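Histidinol-phosphate aminotransferase (Clostridium acetobutylicum, PDB 3FTB) probably catalyses pyridoxal phosphate-dependent transamination, most likely on histidinol phosphate in the route to histidine. Local coordinates at residues I91-S96 with K239-P244; S140-V145 with K171-K176; L269-K274 with H296-L301. All coordinates share one frame; numbering follows the deposited sequence.

Contact 1: I91-S96 with K239-P244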
loop_
_atom_site.group_PDB
_atom_site.type_symbol
_atom_site.label_atom_id
_atom_site.label_comp_id
_atom_site.label_asym_id
_atom_site.label_seq_id
_atom_site.Cartn_x
_atom_site.Cartn_y
_atom_site.Cartn_z
ATOM N N ILE A 91 -9.617 3.400 7.447
ATOM C CA ILE A 91 -10.802 4.256 7.466
ATOM C C ILE A 91 -11.737 3.899 6.314
ATOM O O ILE A 91 -12.918 3.595 6.524
ATOM C CB ILE A 91 -10.410 5.740 7.352
ATOM C CG1 ILE A 91 -9.576 6.161 8.568
ATOM C CG2 ILE A 91 -11.652 6.613 7.198
ATOM C CD1 ILE A 91 -9.010 7.560 8.468
ATOM N N GLU A 92 -11.201 3.918 5.096
ATOM C CA GLU A 92 -11.971 3.515 3.924
ATOM C C GLU A 92 -12.557 2.112 4.074
ATOM O O GLU A 92 -13.763 1.924 3.920
ATOM C CB GLU A 92 -11.120 3.585 2.653
ATOM C CG GLU A 92 -11.755 2.881 1.460
ATOM C CD GLU A 92 -11.060 3.203 0.155
ATOM O OE1 GLU A 92 -10.611 4.356 -0.006
ATOM O OE2 GLU A 92 -10.964 2.307 -0.711
ATOM N N LEU A 93 -11.697 1.138 4.375
ATOM C CA LEU A 93 -12.093 -0.271 4.415
ATOM C C LEU A 93 -13.126 -0.594 5.483
ATOM O O LEU A 93 -14.072 -1.343 5.233
ATOM C CB LEU A 93 -10.877 -1.179 4.600
ATOM C CG LEU A 93 -10.027 -1.409 3.353
ATOM C CD1 LEU A 93 -8.746 -2.076 3.749
ATOM C CD2 LEU A 93 -10.773 -2.236 2.321
ATOM N N SER A 94 -12.938 -0.049 6.679
ATOM C CA SER A 94 -13.893 -0.294 7.747
ATOM C C SER A 94 -15.254 0.316 7.399
ATOM O O SER A 94 -16.301 -0.218 7.756
ATOM C CB SER A 94 -13.369 0.225 9.084
ATOM O OG SER A 94 -13.014 1.592 9.005
ATOM N N ILE A 95 -15.237 1.422 6.672
ATOM C CA ILE A 95 -16.479 2.067 6.268
ATOM C C ILE A 95 -17.081 1.346 5.054
ATOM O O ILE A 95 -18.300 1.367 4.844
ATOM C CB ILE A 95 -16.264 3.575 5.981
ATOM C CG1 ILE A 95 -15.956 4.330 7.280
ATOM C CG2 ILE A 95 -17.479 4.185 5.281
ATOM C CD1 ILE A 95 -15.488 5.764 7.055
ATOM N N SER A 96 -16.223 0.686 4.279
ATOM C CA SER A 96 -16.660 -0.063 3.100
ATOM C C SER A 96 -17.564 -1.233 3.468
ATOM O O SER A 96 -18.231 -1.803 2.602
ATOM C CB SER A 96 -15.457 -0.578 2.299
ATOM O OG SER A 96 -14.881 -1.737 2.893
ATOM N N LYS A 239 -9.472 -8.107 5.948
ATOM C CA LYS A 239 -8.326 -8.798 5.363
ATOM C C LYS A 239 -8.750 -9.404 4.041
ATOM O O LYS A 239 -8.043 -9.306 3.037
ATOM C CB LYS A 239 -7.811 -9.877 6.308
ATOM C CG LYS A 239 -6.297 -10.053 6.322
ATOM C CD LYS A 239 -5.858 -10.610 7.673
ATOM C CE LYS A 239 -6.308 -9.690 8.820
ATOM N NZ LYS A 239 -6.307 -10.354 10.158
ATOM N N ALA A 240 -9.933 -10.007 4.041
ATOM C CA ALA A 240 -10.522 -10.577 2.831
ATOM C C ALA A 240 -10.585 -9.566 1.684
ATOM O O ALA A 240 -10.596 -9.938 0.514
ATOM C CB ALA A 240 -11.912 -11.109 3.131
ATOM N N LYS A 241 -10.623 -8.283 2.026
ATOM C CA LYS A 241 -10.697 -7.237 1.017
ATOM C C LYS A 241 -9.313 -6.802 0.531
ATOM O O LYS A 241 -9.150 -6.388 -0.620
ATOM C CB LYS A 241 -11.487 -6.037 1.556
ATOM C CG LYS A 241 -12.932 -6.363 1.902
ATOM C CD LYS A 241 -13.780 -5.108 2.013
ATOM C CE LYS A 241 -15.255 -5.451 1.946
ATOM N NZ LYS A 241 -16.129 -4.251 1.842
ATOM N N GLN A 242 -8.317 -6.911 1.403
ATOM C CA GLN A 242 -6.993 -6.364 1.113
ATOM C C GLN A 242 -6.143 -7.205 0.164
ATOM O O GLN A 242 -6.597 -8.199 -0.405
ATOM C CB GLN A 242 -6.213 -6.149 2.406
ATOM C CG GLN A 242 -6.866 -5.178 3.361
ATOM C CD GLN A 242 -6.037 -4.962 4.603
ATOM O OE1 GLN A 242 -5.239 -4.029 4.665
ATOM N NE2 GLN A 242 -6.202 -5.837 5.593
ATOM N N ASN A 243 -4.892 -6.783 0.014
ATOM C CA ASN A 243 -3.916 -7.517 -0.768
ATOM C C ASN A 243 -2.735 -7.933 0.109
ATOM O O ASN A 243 -2.190 -7.117 0.856
ATOM C CB ASN A 243 -3.438 -6.653 -1.930
ATOM C CG ASN A 243 -2.899 -7.469 -3.074
ATOM O OD1 ASN A 243 -1.726 -7.362 -3.426
ATOM N ND2 ASN A 243 -3.753 -8.301 -3.661
ATOM N N PRO A 244 -2.351 -9.212 0.036
ATOM C CA PRO A 244 -1.205 -9.737 0.788
ATOM C C PRO A 244 0.046 -8.897 0.536
ATOM O O PRO A 244 0.146 -8.238 -0.498
ATOM C CB PRO A 244 -1.037 -11.140 0.221
ATOM C CG PRO A 244 -2.424 -11.516 -0.221
ATOM C CD PRO A 244 -3.021 -10.254 -0.758
#

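Contact 2: S140-V145 with K171-K176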
loop_
_atom_site.group_PDB
_atom_site.type_symbol
_atom_site.label_atom_id
_atom_site.label_comp_id
_atom_site.label_asym_id
_atom_site.label_seq_id
_atom_site.Cartn_x
_atom_site.Cartn_y
_atom_site.Cartn_z
ATOM N N SER A 140 -30.041 8.692 20.026
ATOM C CA SER A 140 -31.341 8.765 19.365
ATOM C C SER A 140 -31.285 8.433 17.878
ATOM O O SER A 140 -32.306 8.466 17.197
ATOM C CB SER A 140 -31.955 10.148 19.563
ATOM O OG SER A 140 -31.166 11.143 18.938
ATOM N N LYS A 141 -30.094 8.120 17.379
ATOM C CA LYS A 141 -29.897 7.828 15.958
ATOM C C LYS A 141 -29.334 6.428 15.719
ATOM O O LYS A 141 -29.226 5.979 14.578
ATOM C CB LYS A 141 -28.929 8.839 15.333
ATOM C CG LYS A 141 -29.504 10.210 15.062
ATOM C CD LYS A 141 -28.408 11.163 14.638
ATOM C CE LYS A 141 -29.022 12.439 14.122
ATOM N NZ LYS A 141 -30.306 12.650 14.830
ATOM N N ILE A 142 -28.963 5.740 16.792
ATOM C CA ILE A 142 -28.187 4.516 16.645
ATOM C C ILE A 142 -28.967 3.309 16.116
ATOM O O ILE A 142 -28.363 2.326 15.700
ATOM C CB ILE A 142 -27.428 4.147 17.934
ATOM C CG1 ILE A 142 -26.043 3.608 17.573
ATOM C CG2 ILE A 142 -28.237 3.167 18.773
ATOM C CD1 ILE A 142 -25.225 3.206 18.768
ATOM N N ASP A 143 -30.294 3.380 16.121
ATOM C CA ASP A 143 -31.111 2.385 15.417
ATOM C C ASP A 143 -31.334 2.772 13.950
ATOM O O ASP A 143 -31.888 2.003 13.178
ATOM C CB ASP A 143 -32.470 2.195 16.105
ATOM C CG ASP A 143 -32.505 0.985 17.022
ATOM O OD1 ASP A 143 -31.632 0.100 16.887
ATOM O OD2 ASP A 143 -33.420 0.914 17.870
ATOM N N ASP A 144 -30.923 3.976 13.576
ATOM C CA ASP A 144 -31.093 4.449 12.205
ATOM C C ASP A 144 -29.960 3.985 11.286
ATOM O O ASP A 144 -30.077 4.043 10.060
ATOM C CB ASP A 144 -31.176 5.983 12.175
ATOM C CG ASP A 144 -32.582 6.505 12.421
ATOM O OD1 ASP A 144 -32.722 7.600 13.018
ATOM O OD2 ASP A 144 -33.546 5.821 12.011
ATOM N N VAL A 145 -28.865 3.529 11.883
ATOM C CA VAL A 145 -27.646 3.245 11.133
ATOM C C VAL A 145 -27.080 1.864 11.457
ATOM O O VAL A 145 -27.543 1.186 12.374
ATOM C CB VAL A 145 -26.563 4.302 11.436
ATOM C CG1 VAL A 145 -26.924 5.643 10.806
ATOM C CG2 VAL A 145 -26.406 4.461 12.938
ATOM N N LYS A 171 -22.621 0.549 25.378
ATOM C CA LYS A 171 -23.530 -0.488 25.868
ATOM C C LYS A 171 -24.715 -0.747 24.949
ATOM O O LYS A 171 -25.203 -1.859 24.900
ATOM C CB LYS A 171 -24.035 -0.160 27.275
ATOM C CG LYS A 171 -23.113 -0.609 28.398
ATOM C CD LYS A 171 -23.554 -0.033 29.746
ATOM C CE LYS A 171 -22.795 -0.678 30.896
ATOM N NZ LYS A 171 -21.509 -1.282 30.434
ATOM N N LEU A 172 -25.191 0.279 24.238
ATOM C CA LEU A 172 -26.268 0.104 23.254
ATOM C C LEU A 172 -25.764 -0.507 21.949
ATOM O O LEU A 172 -26.408 -1.395 21.381
ATOM C CB LEU A 172 -26.962 1.431 22.939
ATOM C CG LEU A 172 -27.968 2.039 23.918
ATOM C CD1 LEU A 172 -28.538 3.314 23.323
ATOM C CD2 LEU A 172 -29.084 1.059 24.253
ATOM N N ALA A 173 -24.627 -0.015 21.459
ATOM C CA ALA A 173 -24.018 -0.580 20.250
ATOM C C ALA A 173 -23.807 -2.083 20.405
ATOM O O ALA A 173 -24.303 -2.866 19.607
ATOM C CB ALA A 173 -22.698 0.113 19.925
ATOM N N GLU A 174 -23.061 -2.460 21.439
ATOM C CA GLU A 174 -22.843 -3.856 21.805
ATOM C C GLU A 174 -24.147 -4.642 21.707
ATOM O O GLU A 174 -24.213 -5.679 21.044
ATOM C CB GLU A 174 -22.300 -3.922 23.234
ATOM C CG GLU A 174 -21.583 -5.209 23.606
ATOM C CD GLU A 174 -20.323 -5.444 22.783
ATOM O OE1 GLU A 174 -19.667 -6.501 22.961
ATOM O OE2 GLU A 174 -19.993 -4.571 21.950
ATOM N N GLU A 175 -25.187 -4.136 22.362
ATOM C CA GLU A 175 -26.490 -4.797 22.383
ATOM C C GLU A 175 -27.122 -4.960 20.999
ATOM O O GLU A 175 -27.791 -5.949 20.726
ATOM C CB GLU A 175 -27.439 -4.026 23.303
ATOM C CG GLU A 175 -28.920 -4.329 23.110
ATOM C CD GLU A 175 -29.813 -3.195 23.603
ATOM O OE1 GLU A 175 -30.999 -3.161 23.213
ATOM O OE2 GLU A 175 -29.329 -2.333 24.371
ATOM N N LYS A 176 -26.899 -3.988 20.125
ATOM C CA LYS A 176 -27.610 -3.914 18.849
ATOM C C LYS A 176 -26.799 -4.442 17.668
ATOM O O LYS A 176 -27.202 -4.294 16.508
ATOM C CB LYS A 176 -28.038 -2.470 18.593
ATOM C CG LYS A 176 -29.130 -1.986 19.542
ATOM C CD LYS A 176 -28.983 -0.521 19.908
ATOM C CE LYS A 176 -30.175 -0.042 20.721
ATOM N NZ LYS A 176 -31.451 -0.173 19.953
#

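Contact 3: L269-K274 with H296-L301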
loop_
_atom_site.group_PDB
_atom_site.type_symbol
_atom_site.label_atom_id
_atom_site.label_comp_id
_atom_site.label_asym_id
_atom_site.label_seq_id
_atom_site.Cartn_x
_atom_site.Cartn_y
_atom_site.Cartn_z
ATOM N N LEU A 269 5.643 13.840 24.654
ATOM C CA LEU A 269 4.686 14.300 25.664
ATOM C C LEU A 269 5.210 15.540 26.387
ATOM O O LEU A 269 4.469 16.492 26.639
ATOM C CB LEU A 269 4.400 13.192 26.679
ATOM C CG LEU A 269 3.170 12.316 26.420
ATOM C CD1 LEU A 269 2.627 12.509 25.012
ATOM C CD2 LEU A 269 3.475 10.849 26.697
ATOM N N LEU A 270 6.495 15.513 26.718
ATOM C CA LEU A 270 7.159 16.636 27.359
ATOM C C LEU A 270 6.907 17.894 26.527
ATOM O O LEU A 270 6.762 19.007 27.050
ATOM C CB LEU A 270 8.659 16.349 27.449
ATOM C CG LEU A 270 9.327 16.473 28.817
ATOM C CD1 LEU A 270 10.800 16.810 28.653
ATOM C CD2 LEU A 270 8.624 17.513 29.684
ATOM N N TRP A 271 6.842 17.702 25.215
ATOM C CA TRP A 271 6.658 18.813 24.306
ATOM C C TRP A 271 5.247 19.398 24.405
ATOM O O TRP A 271 5.076 20.464 24.991
ATOM C CB TRP A 271 7.038 18.408 22.875
ATOM C CG TRP A 271 6.367 19.217 21.831
ATOM C CD1 TRP A 271 6.396 20.574 21.696
ATOM C CD2 TRP A 271 5.561 18.724 20.759
ATOM N NE1 TRP A 271 5.650 20.957 20.611
ATOM C CE2 TRP A 271 5.127 19.841 20.017
ATOM C CE3 TRP A 271 5.162 17.447 20.357
ATOM C CZ2 TRP A 271 4.310 19.719 18.897
ATOM C CZ3 TRP A 271 4.350 17.328 19.239
ATOM C CH2 TRP A 271 3.929 18.456 18.527
ATOM N N ILE A 272 4.239 18.702 23.873
ATOM C CA ILE A 272 2.885 19.278 23.788
ATOM C C ILE A 272 2.232 19.612 25.108
ATOM O O ILE A 272 1.376 20.482 25.152
ATOM C CB ILE A 272 1.862 18.404 23.019
ATOM C CG1 ILE A 272 2.235 16.926 23.119
ATOM C CG2 ILE A 272 1.643 18.932 21.591
ATOM C CD1 ILE A 272 1.907 16.305 24.464
ATOM N N LYS A 273 2.590 18.901 26.171
ATOM C CA LYS A 273 2.026 19.217 27.475
ATOM C C LYS A 273 2.244 20.703 27.764
ATOM O O LYS A 273 1.286 21.461 27.923
ATOM C CB LYS A 273 2.629 18.330 28.565
ATOM C CG LYS A 273 2.158 16.876 28.501
ATOM C CD LYS A 273 2.617 16.090 29.724
ATOM C CE LYS A 273 2.202 14.625 29.650
ATOM N NZ LYS A 273 0.726 14.435 29.622
ATOM N N LYS A 274 3.510 21.108 27.787
ATOM C CA LYS A 274 3.893 22.506 27.947
ATOM C C LYS A 274 3.451 23.383 26.784
ATOM O O LYS A 274 2.633 24.287 26.945
ATOM C CB LYS A 274 5.412 22.626 28.072
ATOM C CG LYS A 274 5.994 22.092 29.363
ATOM C CD LYS A 274 7.365 22.700 29.612
ATOM C CE LYS A 274 8.175 21.868 30.598
ATOM N NZ LYS A 274 8.690 20.604 29.995
ATOM N N HIS A 296 -6.693 18.555 22.529
ATOM C CA HIS A 296 -6.104 17.476 23.306
ATOM C C HIS A 296 -5.049 16.730 22.523
ATOM O O HIS A 296 -4.541 15.710 22.973
ATOM C CB HIS A 296 -7.188 16.559 23.871
ATOM C CG HIS A 296 -7.941 17.185 25.000
ATOM N ND1 HIS A 296 -8.993 18.055 24.798
ATOM C CD2 HIS A 296 -7.764 17.109 26.339
ATOM C CE1 HIS A 296 -9.443 18.474 25.968
ATOM N NE2 HIS A 296 -8.718 17.912 26.919
ATOM N N ALA A 297 -4.726 17.261 21.345
ATOM C CA ALA A 297 -3.643 16.744 20.515
ATOM C C ALA A 297 -2.720 17.884 20.100
ATOM O O ALA A 297 -2.520 18.834 20.858
ATOM C CB ALA A 297 -4.204 16.021 19.281
ATOM N N ASN A 298 -2.178 17.814 18.888
ATOM C CA ASN A 298 -1.248 18.848 18.415
ATOM C C ASN A 298 -1.840 19.856 17.410
ATOM O O ASN A 298 -1.181 20.252 16.437
ATOM C CB ASN A 298 0.033 18.209 17.863
ATOM C CG ASN A 298 -0.231 17.357 16.640
ATOM O OD1 ASN A 298 -1.281 16.730 16.537
ATOM N ND2 ASN A 298 0.708 17.351 15.694
ATOM N N PHE A 299 -3.073 20.294 17.673
ATOM C CA PHE A 299 -3.714 21.338 16.883
ATOM C C PHE A 299 -4.815 22.032 17.688
ATOM O O PHE A 299 -5.304 21.492 18.680
ATOM C CB PHE A 299 -4.278 20.767 15.583
ATOM C CG PHE A 299 -5.160 19.572 15.790
ATOM C CD1 PHE A 299 -6.497 19.729 16.114
ATOM C CD2 PHE A 299 -4.648 18.288 15.668
ATOM C CE1 PHE A 299 -7.314 18.626 16.316
ATOM C CE2 PHE A 299 -5.451 17.192 15.870
ATOM C CZ PHE A 299 -6.789 17.357 16.189
ATOM N N VAL A 300 -5.200 23.224 17.240
ATOM C CA VAL A 300 -6.152 24.069 17.959
ATOM C C VAL A 300 -7.138 24.752 16.989
ATOM O O VAL A 300 -6.720 25.308 15.970
ATOM C CB VAL A 300 -5.387 25.143 18.776
ATOM C CG1 VAL A 300 -4.543 26.022 17.845
ATOM C CG2 VAL A 300 -6.340 25.977 19.614
ATOM N N LEU A 301 -8.438 24.700 17.295
ATOM C CA LEU A 301 -9.463 25.361 16.464
ATOM C C LEU A 301 -9.870 26.744 16.995
ATOM O O LEU A 301 -10.423 26.871 18.097
ATOM C CB LEU A 301 -10.723 24.488 16.332
ATOM C CG LEU A 301 -11.895 25.083 15.541
ATOM C CD1 LEU A 301 -11.656 24.928 14.048
ATOM C CD2 LEU A 301 -13.225 24.451 15.946
#

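Contact 1: I91-S96 with K239-P244
Lys241 reaches out from the loop that follows helix 232-239 and lies along the C-terminal part of helix 87-95, touching Leu93 first and Ser96 last. CB of Lys241 starts the contact 3.9 Å from CD2 of Leu93, the two side chains sliding past each other in opposite directions. With the chain extended beyond CG, CD of Lys241 comes within 3.7 Å of Ser96 OG. At the tip, Lys241 NZ donates a hydrogen bond of 3.0 Å to Ser96 OG. OG of Ser96 sits between its backbone N and carbonyl carbon (chi1 78°), which brings it back to the carbonyl O of Leu93; it gives its own proton there, so the lysine meets an oxygen already engaged with the Leu93 carbonyl. Beside this arm, CD1 of Leu93 rests 3.6 Å from CG of Gln242, and the leucine thus has one methyl against each of two consecutive loop residues. The backbone oxygens of Lys241 and Gln242 both accept hydrogen bonds from Lys117 of the second subunit. The whole is a surface contact at the subunit boundary of a fold type I aminotransferase dimer, on a helix whose opposite, N-terminal end in this fold usually holds the cofactor phosphate.

Contact 2: S140-V145 with K171-K176
Lys176 and Asp143 form a salt bridge between helix 163-176 and the turn that follows helix 135-141. NZ of Lys176 stands 3.1 Å from OD1 and 3.1 Å from OD2 of Asp143, so the ammonium is shared evenly by the carboxylate, although each of the two hydrogen bonds is weak. Helix 163-176 is the connection of a beta-alpha-beta crossover, joining the neighbouring parallel strands 147-151 and 179-183 of the large domain's sheet, while helix 135-141 leads into the first of these strands. The lysine chain bends at its CB-CG bond (chi2 145°, short of fully anti) and again at its last bond (chi4 -61°), which turns NZ to the carboxylate, and the two side chains cross at about a right angle. Lys178, just beyond the helix, binds the carbonyl oxygens of Ile142 and Val145 through its NZ and makes a long, weak ion pair with OD1 of Asp143. A second positive charge therefore lies near the aspartate and would be expected to favour its ionised form, and the turn is held by its backbone carbonyls as well as by the Asp143 carboxylate.

Inward from the charges the contact becomes apolar. The aliphatic part of Lys176 lies over Ile142, whose own side chain is buried, with the two crossing at a slant: CG2 of Ile142 is 3.9 Å from CD of Lys176. One turn back along helix 163-176, the other branch of Ile142 ends against Ala173, where CD1 of Ile142 sits 4.2 Å from CB of Ala173.

Contact 3: L269-K274 with H296-L301
Ala297 begins the contact with its backbone, since its CB points away from the helix: the carbonyl O of Ala297 lies 4.2 Å from CG2 of Ile272. The same oxygen accepts a hydrogen bond from NH1 of Arg276, one turn farther along helix 262-285, so it has both a methyl beside it and a hydrogen bond to the helix. Asn298 comes next and makes the larger share of this segment's contact. CB of Asn298 rests on a patch formed by two adjoining side chains, 4.0 Å from CH2 of Trp271 and 4.1 Å from CG2 of Ile272. Within the helix, CG2 of Ile272 sits 3.7 Å above the plane of the Trp271 indole, toward its rim. A chi1 of 155°, with CG anti to the backbone N, brings the far end of the Trp271 ring to Asn298, and the ring plane stands 82° from the Asn298 amide. Polar ends of both residues are held by others: ND2 of Asn298 by the backbone O of Asn34, NE1 of Trp271 by the backbone O of Lys342. From Phe299 the chain is a strand; this residue meets Phe186 edge-to-face, and Val300 packs on Phe279, Ile280 and Leu283 farther along the same helix. Leu301 pairs through its backbone with Phe293. The arrangement is the helix-on-sheet layering of the smaller domain in fold type I aminotransferases, a long helix against a sheet in which strand 299-304 has antiparallel neighbours.

Overall arrangement
Contacts 1 and 2 belong to the large domain and its seven-stranded mixed sheet, with centres 23 Å apart and nearest atoms about 11 Å apart. Contact 3 lies in the smaller domain, where helix 262-285 meets the start of strand 299-304 of the five-stranded sheet; its centre is 31 Å from that of contact 1, on the opposite side of the chain's centre, and 33 Å from that of contact 2. Along the chain, both segments of contact 2 fall between those of contact 1, and contact 3 follows. Contacts 2 and 3 bridge 25 and 21 intervening residues, bracing a large-domain crossover and tying helix to sheet; contact 1 spans 142, at the subunit boundary.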